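Long-range contacts in alkaline phosphatase D (Bacillus subtilis, PDB 2YEQ), which hydrolyses phosphate esters, releasing phosphate and an alcohol, at an active site that holds iron and calcium: residues Q116-F121 with Y442-V447; A403-T408 with W452-R457; E141-V146 with A200-V205; W325-Q330 with V375-D380. One frame throughout, in Å; residues are numbered along the deposited sequence.

Contact 1 (Q116-F121 with Y442-V447); sequences QMTFAF and YVRCTV
Residues 117-121 and 442-447 run antiparallel, their axes 4.6 Å apart at the closest, and Met117, Phe119 and Phe121 form hydrogen-bonded pairs with Val447, Cys445 and Val443. Two bonds close each pair, the shortest running from Cys445 N to Phe119 O at 2.7 Å. The same three pairs put their side chains on one face of the sheet, which is largely apolar. Cys445 is the pivot there: its CB lies over one face of the Phe119 ring, offset toward the rim, 3.6 Å from CZ, while its SG meets the edge of the Phe121 ring, 3.9 Å from CE2. Phe121 has CG between the backbone N and the carbonyl carbon (chi1 69°), which sends CG toward the Val443 side; Val443 CB sits over one ring face and CG1 comes within 3.5 Å of CE2. A slim cysteine suits the place between two rings, and a beta-branched valine suits an extended strand. The other face is more polar. Thr118 and Thr446 lie side by side, and Ala120, with only a methyl, lets the Tyr442 ring approach, CB 4.1 Å from CD1. Arg444 sends its guanidinium to Asp455 and Glu141, and Tyr442 OH binds Glu141. The antiparallel pair belongs to one sheet of the calcineurin-like metallophosphatase beta sandwich, and here Phe119 and Phe121 pack on Leu377 of the facing sheet.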
# COMPACT_ATOMS: atom_id res chain seq x y z
N GLN A 116 -19.39 11.38 6.82
CA GLN A 116 -17.95 11.58 6.78
C GLN A 116 -17.18 10.25 6.95
O GLN A 116 -17.69 9.30 7.54
CB GLN A 116 -17.52 12.57 7.86
CG GLN A 116 -16.09 13.05 7.76
CD GLN A 116 -15.76 14.15 8.78
OE1 GLN A 116 -16.09 15.31 8.57
NE2 GLN A 116 -15.08 13.79 9.85
N MET A 117 -15.98 10.22 6.38
CA MET A 117 -15.07 9.10 6.51
C MET A 117 -13.68 9.68 6.58
O MET A 117 -13.36 10.63 5.85
CB MET A 117 -15.17 8.20 5.26
CG MET A 117 -14.21 7.04 5.26
SD MET A 117 -14.28 6.10 3.75
CE MET A 117 -13.37 4.62 4.27
N THR A 118 -12.84 9.14 7.46
CA THR A 118 -11.45 9.54 7.52
C THR A 118 -10.57 8.28 7.46
O THR A 118 -10.84 7.31 8.17
CB THR A 118 -11.12 10.33 8.81
OG1 THR A 118 -12.03 11.44 8.93
CG2 THR A 118 -9.70 10.86 8.80
N PHE A 119 -9.54 8.30 6.63
CA PHE A 119 -8.65 7.14 6.50
C PHE A 119 -7.28 7.66 6.17
O PHE A 119 -7.12 8.85 5.89
CB PHE A 119 -9.20 6.11 5.49
CG PHE A 119 -9.22 6.58 4.05
CD1 PHE A 119 -8.10 6.45 3.26
CD2 PHE A 119 -10.37 7.10 3.48
CE1 PHE A 119 -8.11 6.85 1.91
CE2 PHE A 119 -10.40 7.49 2.13
CZ PHE A 119 -9.24 7.36 1.35
N ALA A 120 -6.27 6.79 6.27
CA ALA A 120 -4.93 7.13 5.87
C ALA A 120 -4.50 6.07 4.86
O ALA A 120 -5.05 4.95 4.86
CB ALA A 120 -3.96 7.11 7.06
N PHE A 121 -3.55 6.43 4.00
CA PHE A 121 -2.91 5.43 3.14
C PHE A 121 -1.41 5.58 3.14
O PHE A 121 -0.85 6.68 3.28
CB PHE A 121 -3.53 5.35 1.73
CG PHE A 121 -3.30 6.52 0.86
CD1 PHE A 121 -2.21 6.57 0.01
CD2 PHE A 121 -4.24 7.56 0.80
CE1 PHE A 121 -2.02 7.62 -0.86
CE2 PHE A 121 -4.06 8.63 -0.08
CZ PHE A 121 -2.94 8.67 -0.90
N TYR A 442 2.82 9.92 5.17
CA TYR A 442 1.63 9.24 4.70
C TYR A 442 0.57 10.29 4.40
O TYR A 442 0.82 11.47 4.57
CB TYR A 442 1.10 8.24 5.74
CG TYR A 442 0.72 8.84 7.08
CD1 TYR A 442 -0.56 9.34 7.32
CD2 TYR A 442 1.64 8.89 8.10
CE1 TYR A 442 -0.90 9.89 8.56
CE2 TYR A 442 1.33 9.42 9.33
CZ TYR A 442 0.07 9.94 9.55
OH TYR A 442 -0.20 10.45 10.80
N VAL A 443 -0.55 9.86 3.87
CA VAL A 443 -1.62 10.76 3.42
C VAL A 443 -2.87 10.44 4.20
O VAL A 443 -3.22 9.27 4.42
CB VAL A 443 -1.88 10.65 1.89
CG1 VAL A 443 -2.97 11.59 1.47
CG2 VAL A 443 -0.59 10.90 1.12
N ARG A 444 -3.52 11.48 4.73
CA ARG A 444 -4.77 11.33 5.46
C ARG A 444 -5.93 11.94 4.66
O ARG A 444 -5.87 13.11 4.27
CB ARG A 444 -4.67 12.04 6.82
CG ARG A 444 -5.92 11.92 7.67
CD ARG A 444 -5.74 12.67 9.01
NE ARG A 444 -5.62 14.10 8.80
CZ ARG A 444 -5.05 14.98 9.62
NH1 ARG A 444 -4.50 14.61 10.78
NH2 ARG A 444 -5.02 16.26 9.29
N CYS A 445 -6.97 11.16 4.41
CA CYS A 445 -8.08 11.63 3.61
C CYS A 445 -9.34 11.78 4.48
O CYS A 445 -9.67 10.90 5.27
CB CYS A 445 -8.34 10.68 2.44
SG CYS A 445 -6.99 10.79 1.19
N THR A 446 -10.06 12.89 4.29
CA THR A 446 -11.35 13.13 4.94
C THR A 446 -12.39 13.38 3.89
O THR A 446 -12.25 14.27 3.06
CB THR A 446 -11.28 14.35 5.88
OG1 THR A 446 -10.21 14.17 6.81
CG2 THR A 446 -12.59 14.51 6.63
N VAL A 447 -13.40 12.54 3.86
CA VAL A 447 -14.33 12.51 2.77
C VAL A 447 -15.72 12.83 3.26
O VAL A 447 -16.20 12.23 4.22
CB VAL A 447 -14.37 11.11 2.13
CG1 VAL A 447 -15.32 11.09 0.91
CG2 VAL A 447 -12.92 10.68 1.76

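Contact 2 (A403-T408 with W452-R457); sequences AEFVGT and WKADYR. With PE5 (3,6,9,12,15,18,21,24-octaoxahexacosan-1-ol), chain H.
Phe405 reaches Trp452, Ala454 and Tyr456 across the interior of the metallophosphatase beta sandwich, whose two sheets contribute strands 403-406 and 452-457, with axes 9.4 Å apart at the closest and only 19° from parallel. At that spacing side chains rather than backbone bonds fill most of the gap, and Phe405 does most of the work. Its aromatic contacts come first. With the Trp452 five-membered ring it makes a near-parallel pair, planes at 13°, but the rings are slid so far apart that they barely overlap; Phe405 CE2 approaches Trp452 CD1 to 3.5 Å. Tyr456 crosses Phe405 at about a right angle and brings its hydroxyl to the ring edge, in the ring plane, 3.3 Å from CD1. Next is a CH-pi contact: Ala454 CB sits 3.5 Å above one face of the Phe405 ring, toward the rim near CD1 and CE1. Alanine fits because a larger side chain would compete with the ring for this space. Phe405 CG lies anti to the carbonyl carbon (chi1 -58°), and the flat ring enters among the three partners. Further polar interactions lie on the outer side of strand 452-457. Asp455 OD1 hydrogen-bonds Ser474 OG, and Arg457 makes a salt bridge with Glu141. Lys453 is long enough to reach the bound polyether, its NZ donating to O1 at 2.6 Å and to O5 at a longer 3.3 Å. Back in the interior, the Val406 carbonyl oxygen lies in the plane of the Tyr456 ring, at its edge, 3.5 Å from CE2.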
# COMPACT_ATOMS: atom_id res chain seq x y z
N ALA A 403 -9.36 13.25 -9.35
CA ALA A 403 -8.06 13.64 -8.84
C ALA A 403 -7.24 12.40 -8.46
O ALA A 403 -7.81 11.37 -8.14
CB ALA A 403 -8.21 14.53 -7.60
N GLU A 404 -5.92 12.56 -8.48
CA GLU A 404 -4.99 11.53 -8.00
C GLU A 404 -4.18 12.08 -6.84
O GLU A 404 -3.59 13.14 -6.94
CB GLU A 404 -4.02 11.08 -9.10
CG GLU A 404 -3.08 9.96 -8.62
CD GLU A 404 -2.08 9.42 -9.66
OE1 GLU A 404 -1.72 10.14 -10.64
OE2 GLU A 404 -1.61 8.27 -9.43
N PHE A 405 -4.13 11.31 -5.74
CA PHE A 405 -3.25 11.59 -4.63
C PHE A 405 -2.19 10.50 -4.55
O PHE A 405 -2.51 9.35 -4.22
CB PHE A 405 -4.07 11.63 -3.34
CG PHE A 405 -5.17 12.66 -3.40
CD1 PHE A 405 -4.84 14.01 -3.44
CD2 PHE A 405 -6.48 12.30 -3.49
CE1 PHE A 405 -5.84 14.99 -3.55
CE2 PHE A 405 -7.51 13.31 -3.60
CZ PHE A 405 -7.15 14.64 -3.63
N VAL A 406 -0.96 10.88 -4.84
CA VAL A 406 0.17 9.99 -4.79
C VAL A 406 0.85 10.21 -3.45
O VAL A 406 1.34 11.28 -3.15
CB VAL A 406 1.19 10.29 -5.91
CG1 VAL A 406 2.40 9.33 -5.86
CG2 VAL A 406 0.48 10.26 -7.31
N GLY A 407 0.87 9.19 -2.63
CA GLY A 407 1.54 9.30 -1.35
C GLY A 407 3.01 9.03 -1.37
O GLY A 407 3.48 8.11 -2.05
N THR A 408 3.74 9.81 -0.59
CA THR A 408 5.14 9.53 -0.31
C THR A 408 5.32 8.17 0.39
O THR A 408 4.37 7.50 0.77
CB THR A 408 5.70 10.64 0.55
OG1 THR A 408 7.11 10.51 0.68
CG2 THR A 408 4.99 10.69 1.93
N TRP A 452 -13.71 16.11 -1.05
CA TRP A 452 -12.62 15.19 -0.69
C TRP A 452 -11.45 16.03 -0.28
O TRP A 452 -10.97 16.85 -1.05
CB TRP A 452 -12.22 14.32 -1.88
CG TRP A 452 -11.25 13.21 -1.52
CD1 TRP A 452 -9.96 13.34 -1.13
CD2 TRP A 452 -11.53 11.82 -1.52
NE1 TRP A 452 -9.41 12.09 -0.86
CE2 TRP A 452 -10.36 11.14 -1.12
CE3 TRP A 452 -12.67 11.07 -1.80
CZ2 TRP A 452 -10.30 9.76 -1.01
CZ3 TRP A 452 -12.60 9.67 -1.71
CH2 TRP A 452 -11.42 9.04 -1.30
N LYS A 453 -10.96 15.83 0.93
CA LYS A 453 -9.75 16.50 1.38
C LYS A 453 -8.62 15.50 1.62
O LYS A 453 -8.85 14.46 2.24
CB LYS A 453 -10.01 17.27 2.67
CG LYS A 453 -8.77 17.91 3.24
CD LYS A 453 -9.07 19.17 4.06
CE LYS A 453 -9.95 18.90 5.20
NZ LYS A 453 -10.02 20.06 6.19
N ALA A 454 -7.44 15.84 1.13
CA ALA A 454 -6.22 15.07 1.32
C ALA A 454 -5.23 15.93 2.05
O ALA A 454 -4.88 17.01 1.57
CB ALA A 454 -5.64 14.62 -0.04
N ASP A 455 -4.77 15.45 3.21
CA ASP A 455 -3.67 16.05 3.94
C ASP A 455 -2.39 15.22 3.81
O ASP A 455 -2.41 14.02 4.11
CB ASP A 455 -4.02 16.11 5.44
CG ASP A 455 -5.29 16.95 5.73
OD1 ASP A 455 -5.55 17.94 5.02
OD2 ASP A 455 -6.03 16.61 6.69
N TYR A 456 -1.29 15.86 3.43
CA TYR A 456 -0.01 15.20 3.31
C TYR A 456 0.75 15.36 4.62
O TYR A 456 1.18 16.46 4.97
CB TYR A 456 0.79 15.75 2.13
CG TYR A 456 0.17 15.34 0.80
CD1 TYR A 456 -0.95 16.02 0.28
CD2 TYR A 456 0.68 14.27 0.08
CE1 TYR A 456 -1.53 15.63 -0.94
CE2 TYR A 456 0.11 13.88 -1.14
CZ TYR A 456 -1.00 14.55 -1.64
OH TYR A 456 -1.55 14.14 -2.85
N ARG A 457 0.89 14.26 5.34
CA ARG A 457 1.45 14.26 6.68
C ARG A 457 2.88 13.79 6.64
O ARG A 457 3.13 12.61 6.39
CB ARG A 457 0.62 13.33 7.57
CG ARG A 457 -0.88 13.53 7.49
CD ARG A 457 -1.33 14.69 8.41
NE ARG A 457 -1.32 14.28 9.81
CZ ARG A 457 -0.94 15.04 10.84
NH1 ARG A 457 -0.53 16.29 10.69
NH2 ARG A 457 -0.99 14.54 12.07
C48 PE5 H . -8.17 17.64 8.71
C50 PE5 H . -9.46 18.27 9.22
O1 PE5 H . -10.38 18.41 8.13
C1 PE5 H . -11.75 18.11 8.43
C2 PE5 H . -12.57 17.93 7.16
O2 PE5 H . -13.19 19.16 6.79
C3 PE5 H . -13.59 19.30 5.42
C4 PE5 H . -13.95 20.77 5.17
O3 PE5 H . -12.97 21.43 4.35
C5 PE5 H . -12.25 22.43 5.07
C6 PE5 H . -11.22 23.17 4.25
O4 PE5 H . -10.22 23.69 5.13
C7 PE5 H . -9.06 22.87 5.21
C8 PE5 H . -8.15 23.20 6.37
O5 PE5 H . -7.49 22.01 6.81
C9 PE5 H . -6.18 21.92 6.27

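Contact 3 (E141-V146 with A200-V205); sequences EKLDLV and AAFPWV. With PE5 (3,6,9,12,15,18,21,24-octaoxahexacosan-1-ol), chain D; EDO (1,2-ethanediol), chain B.
The carbonyl oxygen of Val146 receives the shortest bond between the two segments, from Val205 N at 2.7 Å and nearly along the C=O axis, and Trp204 CA adds a CA-H...O contact to it at 3.2 Å. Val146 N returns a bond to Pro203 O, as parallel strands require; proline, with no N-H of its own, can still accept here. Val146 then packs with both branches. CG1 lies over the centre of the Trp204 ring system, 3.7 Å above its plane, where a flat indole gives the valine a broad floor, and CG2 touches Phe202 CD2 at 3.5 Å. Phe202 CG, beside the backbone N (chi1 -39°), points toward residues 141-146. The ring is held between Ala201 CB, over the centre of one face, and Leu143 CD1 on the opposite face, offset toward the rim. Glu141 O lies at the ring edge, in plane, 3.3 Å from CE1. An alanine in place of Phe202 would probably open a gap between Leu143 and Ala201 and take the ring contact from Val146 CG2. An ethanediol, probably from the crystallisation liquor, hydrogen-bonds both Leu143 O and Ala201 O. Parallel neighbours 145-148 and 203-206, connected through helices 179-190 and 193-201, form a beta-alpha-beta crossover. Strand 117-122 flanks the first and 13-16 the second, while Trp204 NE1 turns back to Ala198 O in helix 193-201.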
# COMPACT_ATOMS: atom_id res chain seq x y z
N GLU A 141 -3.82 8.99 15.04
CA GLU A 141 -4.83 9.63 14.20
C GLU A 141 -6.17 9.03 14.52
O GLU A 141 -6.26 7.90 14.99
CB GLU A 141 -4.56 9.41 12.68
CG GLU A 141 -3.22 9.96 12.15
CD GLU A 141 -3.27 11.42 11.73
OE1 GLU A 141 -4.29 12.10 11.96
OE2 GLU A 141 -2.27 11.89 11.15
N LYS A 142 -7.24 9.77 14.23
CA LYS A 142 -8.58 9.23 14.38
C LYS A 142 -9.07 8.78 13.02
O LYS A 142 -9.55 9.59 12.25
CB LYS A 142 -9.53 10.28 14.96
CG LYS A 142 -9.45 10.40 16.49
CD LYS A 142 -8.73 11.67 16.94
CE LYS A 142 -7.72 11.40 18.08
NZ LYS A 142 -8.37 11.11 19.39
N LEU A 143 -8.96 7.49 12.73
CA LEU A 143 -9.26 6.98 11.39
C LEU A 143 -10.28 5.89 11.47
O LEU A 143 -10.33 5.15 12.47
CB LEU A 143 -7.99 6.42 10.75
CG LEU A 143 -6.74 7.28 10.78
CD1 LEU A 143 -5.54 6.44 10.27
CD2 LEU A 143 -6.94 8.57 9.96
N ASP A 144 -11.08 5.76 10.42
CA ASP A 144 -11.98 4.64 10.25
C ASP A 144 -11.26 3.40 9.67
O ASP A 144 -11.64 2.28 9.95
CB ASP A 144 -13.12 5.02 9.30
CG ASP A 144 -13.99 6.17 9.86
OD1 ASP A 144 -14.61 5.96 10.92
OD2 ASP A 144 -14.07 7.24 9.21
N LEU A 145 -10.25 3.63 8.84
CA LEU A 145 -9.43 2.53 8.31
C LEU A 145 -8.14 3.04 7.71
O LEU A 145 -7.90 4.25 7.60
CB LEU A 145 -10.22 1.64 7.34
CG LEU A 145 -10.90 2.21 6.09
CD1 LEU A 145 -9.91 2.33 4.99
CD2 LEU A 145 -12.01 1.28 5.64
N VAL A 146 -7.24 2.10 7.41
CA VAL A 146 -5.97 2.37 6.78
C VAL A 146 -5.87 1.49 5.52
O VAL A 146 -6.30 0.32 5.54
CB VAL A 146 -4.80 2.04 7.74
CG1 VAL A 146 -3.47 2.10 7.02
CG2 VAL A 146 -4.81 3.01 8.92
N ALA A 200 -2.65 -2.37 15.46
CA ALA A 200 -3.57 -2.59 16.58
C ALA A 200 -4.63 -1.47 16.67
O ALA A 200 -5.74 -1.68 17.16
CB ALA A 200 -2.77 -2.71 17.93
N ALA A 201 -4.33 -0.30 16.12
CA ALA A 201 -5.21 0.87 16.20
C ALA A 201 -6.40 0.90 15.22
O ALA A 201 -7.45 1.48 15.53
CB ALA A 201 -4.36 2.15 16.06
N PHE A 202 -6.24 0.30 14.05
CA PHE A 202 -7.24 0.43 12.96
C PHE A 202 -7.34 -0.84 12.11
O PHE A 202 -6.38 -1.56 11.99
CB PHE A 202 -6.82 1.52 11.96
CG PHE A 202 -6.21 2.73 12.56
CD1 PHE A 202 -7.02 3.67 13.21
CD2 PHE A 202 -4.88 3.00 12.41
CE1 PHE A 202 -6.47 4.81 13.73
CE2 PHE A 202 -4.32 4.16 12.94
CZ PHE A 202 -5.14 5.06 13.61
N PRO A 203 -8.48 -1.07 11.48
CA PRO A 203 -8.57 -2.10 10.44
C PRO A 203 -7.84 -1.64 9.19
O PRO A 203 -7.93 -0.45 8.85
CB PRO A 203 -10.06 -2.21 10.15
CG PRO A 203 -10.63 -0.90 10.59
CD PRO A 203 -9.75 -0.33 11.63
N TRP A 204 -7.12 -2.56 8.55
CA TRP A 204 -6.33 -2.27 7.36
C TRP A 204 -6.92 -3.00 6.14
O TRP A 204 -7.43 -4.13 6.24
CB TRP A 204 -4.88 -2.70 7.51
CG TRP A 204 -4.02 -1.84 8.39
CD1 TRP A 204 -4.37 -1.27 9.58
CD2 TRP A 204 -2.65 -1.48 8.16
NE1 TRP A 204 -3.32 -0.57 10.09
CE2 TRP A 204 -2.25 -0.69 9.25
CE3 TRP A 204 -1.73 -1.74 7.13
CZ2 TRP A 204 -0.98 -0.17 9.35
CZ3 TRP A 204 -0.49 -1.22 7.22
CH2 TRP A 204 -0.10 -0.45 8.33
N VAL A 205 -6.83 -2.32 4.99
CA VAL A 205 -7.13 -2.88 3.68
C VAL A 205 -5.82 -2.82 2.91
O VAL A 205 -5.34 -1.75 2.53
CB VAL A 205 -8.26 -2.12 2.97
CG1 VAL A 205 -8.59 -2.75 1.59
CG2 VAL A 205 -9.51 -2.16 3.85
C50 PE5 D . -6.88 -0.16 24.17
O1 PE5 D . -6.73 -0.56 22.80
C1 PE5 D . -5.69 0.18 22.18
C2 PE5 D . -5.55 -0.08 20.70
O2 PE5 D . -4.17 0.04 20.33
C3 PE5 D . -3.72 1.35 19.96
C4 PE5 D . -2.31 1.26 19.42
C1 EDO B . -10.56 2.09 15.19
O1 EDO B . -10.10 0.75 15.07
C2 EDO B . -11.17 2.55 13.88
O2 EDO B . -11.90 3.74 14.16

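Contact 4 (W325-Q330 with V375-D380); sequences WNVLAQ and VVLTGD. With CA (calcium ion), chain C.
Gln330 has CG between the backbone N and the carbonyl carbon (chi1 61°), and a bend at chi2 (89°) turns CD back, with the amide beside strand 375-378. There NE2 lies 3.6 Å from Val376 CG1 and 3.0 Å from Thr378 OG1, and gives Leu377 O a weak bond at 3.4 Å. Thr378 OG1 itself hydrogen-bonds Glu404 OE2. Leu377 O also accepts Gln330 N, at 3.0 Å. Glutamine suits a buried strand end because its amide has further partners, Ile332 O for NE2 and Trp352 for OE1. An alanine in its place would probably leave Ile332 O and Trp352 NE1 without this partner and open a gap beside Val376. Backbone bonds of the parallel-strand pattern join the rest, as from Leu328 N to Val375 O at 2.9 Å. Val327 CG1 meets Leu377 CG at 4.0 Å, and Val375 CG2 approaches Trp325 CE3. Beyond the strand, Asp380 OD1 binds calcium at 2.4 Å, with Asp151, Asp209 and Asp210, an acidic cluster suited to a hard cation. Strand 325-329 lies between 271-275 and 374-378 in its sheet, with 400-406 beyond, and helix 356-368 falls in the connection between the pair.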
# COMPACT_ATOMS: atom_id res chain seq x y z
N TRP A 325 -18.57 8.91 -4.15
CA TRP A 325 -17.21 8.84 -4.68
C TRP A 325 -16.87 7.42 -5.16
O TRP A 325 -17.36 6.42 -4.63
CB TRP A 325 -16.21 9.24 -3.60
CG TRP A 325 -16.39 10.65 -3.10
CD1 TRP A 325 -17.10 11.04 -2.01
CD2 TRP A 325 -15.88 11.83 -3.70
NE1 TRP A 325 -17.05 12.41 -1.87
CE2 TRP A 325 -16.31 12.92 -2.90
CE3 TRP A 325 -15.11 12.08 -4.83
CZ2 TRP A 325 -15.99 14.23 -3.22
CZ3 TRP A 325 -14.78 13.35 -5.13
CH2 TRP A 325 -15.22 14.43 -4.32
N ASN A 326 -16.04 7.35 -6.19
CA ASN A 326 -15.54 6.07 -6.74
C ASN A 326 -14.04 6.14 -6.60
O ASN A 326 -13.42 7.10 -7.05
CB ASN A 326 -15.94 5.93 -8.20
CG ASN A 326 -17.38 5.65 -8.36
OD1 ASN A 326 -17.87 4.63 -7.90
ND2 ASN A 326 -18.10 6.55 -9.04
N VAL A 327 -13.46 5.17 -5.90
CA VAL A 327 -12.05 5.26 -5.52
C VAL A 327 -11.30 4.06 -6.12
O VAL A 327 -11.82 2.95 -6.09
CB VAL A 327 -11.90 5.27 -3.99
CG1 VAL A 327 -10.41 5.44 -3.56
CG2 VAL A 327 -12.77 6.41 -3.38
N LEU A 328 -10.14 4.35 -6.70
CA LEU A 328 -9.19 3.33 -7.14
C LEU A 328 -8.01 3.32 -6.17
O LEU A 328 -7.18 4.20 -6.18
CB LEU A 328 -8.68 3.61 -8.56
CG LEU A 328 -9.67 3.71 -9.72
CD1 LEU A 328 -8.90 3.61 -11.08
CD2 LEU A 328 -10.75 2.69 -9.57
N ALA A 329 -7.97 2.34 -5.29
CA ALA A 329 -6.86 2.20 -4.35
C ALA A 329 -5.87 1.27 -5.03
O ALA A 329 -6.14 0.08 -5.13
CB ALA A 329 -7.36 1.59 -3.07
N GLN A 330 -4.75 1.81 -5.46
CA GLN A 330 -3.84 1.05 -6.31
C GLN A 330 -2.40 1.49 -6.14
O GLN A 330 -2.10 2.27 -5.22
CB GLN A 330 -4.32 1.08 -7.77
CG GLN A 330 -4.40 2.47 -8.39
CD GLN A 330 -3.11 2.87 -9.04
OE1 GLN A 330 -2.54 2.12 -9.85
NE2 GLN A 330 -2.60 4.03 -8.65
N VAL A 375 -11.48 9.18 -7.55
CA VAL A 375 -10.24 9.50 -6.89
C VAL A 375 -9.31 8.30 -6.97
O VAL A 375 -9.73 7.18 -6.73
CB VAL A 375 -10.49 9.88 -5.41
CG1 VAL A 375 -9.18 10.01 -4.66
CG2 VAL A 375 -11.36 11.21 -5.34
N VAL A 376 -8.05 8.56 -7.27
CA VAL A 376 -7.03 7.52 -7.38
C VAL A 376 -6.01 7.75 -6.30
O VAL A 376 -5.49 8.84 -6.18
CB VAL A 376 -6.34 7.56 -8.78
CG1 VAL A 376 -5.29 6.43 -8.89
CG2 VAL A 376 -7.40 7.42 -9.88
N LEU A 377 -5.76 6.70 -5.51
CA LEU A 377 -4.71 6.66 -4.51
C LEU A 377 -3.56 5.79 -5.01
O LEU A 377 -3.79 4.70 -5.55
CB LEU A 377 -5.26 6.05 -3.21
CG LEU A 377 -6.66 6.44 -2.74
CD1 LEU A 377 -7.00 5.68 -1.45
CD2 LEU A 377 -6.76 7.95 -2.56
N THR A 378 -2.34 6.24 -4.77
CA THR A 378 -1.13 5.70 -5.37
C THR A 378 0.05 5.72 -4.40
O THR A 378 0.13 6.58 -3.54
CB THR A 378 -0.74 6.59 -6.55
OG1 THR A 378 -1.83 6.66 -7.45
CG2 THR A 378 0.50 6.10 -7.23
N GLY A 379 0.98 4.77 -4.55
CA GLY A 379 2.25 4.83 -3.86
C GLY A 379 3.40 4.74 -4.85
O GLY A 379 3.44 5.49 -5.81
N ASP A 380 4.36 3.87 -4.55
CA ASP A 380 5.45 3.44 -5.46
C ASP A 380 6.58 4.42 -5.69
O ASP A 380 7.75 4.03 -5.72
CB ASP A 380 4.92 2.90 -6.80
CG ASP A 380 6.04 2.32 -7.70
OD1 ASP A 380 6.63 1.26 -7.34
OD2 ASP A 380 6.34 2.98 -8.72
CA CA C . 6.96 -0.43 -5.73
O HOH W 1 5.20 0.47 -4.08

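All four contacts are largely buried: the touching residues of contacts 2 and 4 are buried throughout, while contact 1 reaches exposed Gln116 and contact 3 has partly exposed Leu143 and Asp144. Contacts 1 and 3 are pairings within one sheet, through the adjacent strands 117-122 (contact 1) and 145-148 (contact 3); contact 4 pairs strands of the facing sheet, and contact 2 spans the two. Backbone hydrogen bonds join the strands of contacts 1, 3 and 4, antiparallel in the first, parallel in the others, while contact 2 relies on aromatic side chains. On the outer side, Glu141 of contact 3 joins Tyr442 and Arg444 to Arg457. Contact 4 alone contains a metal ligand.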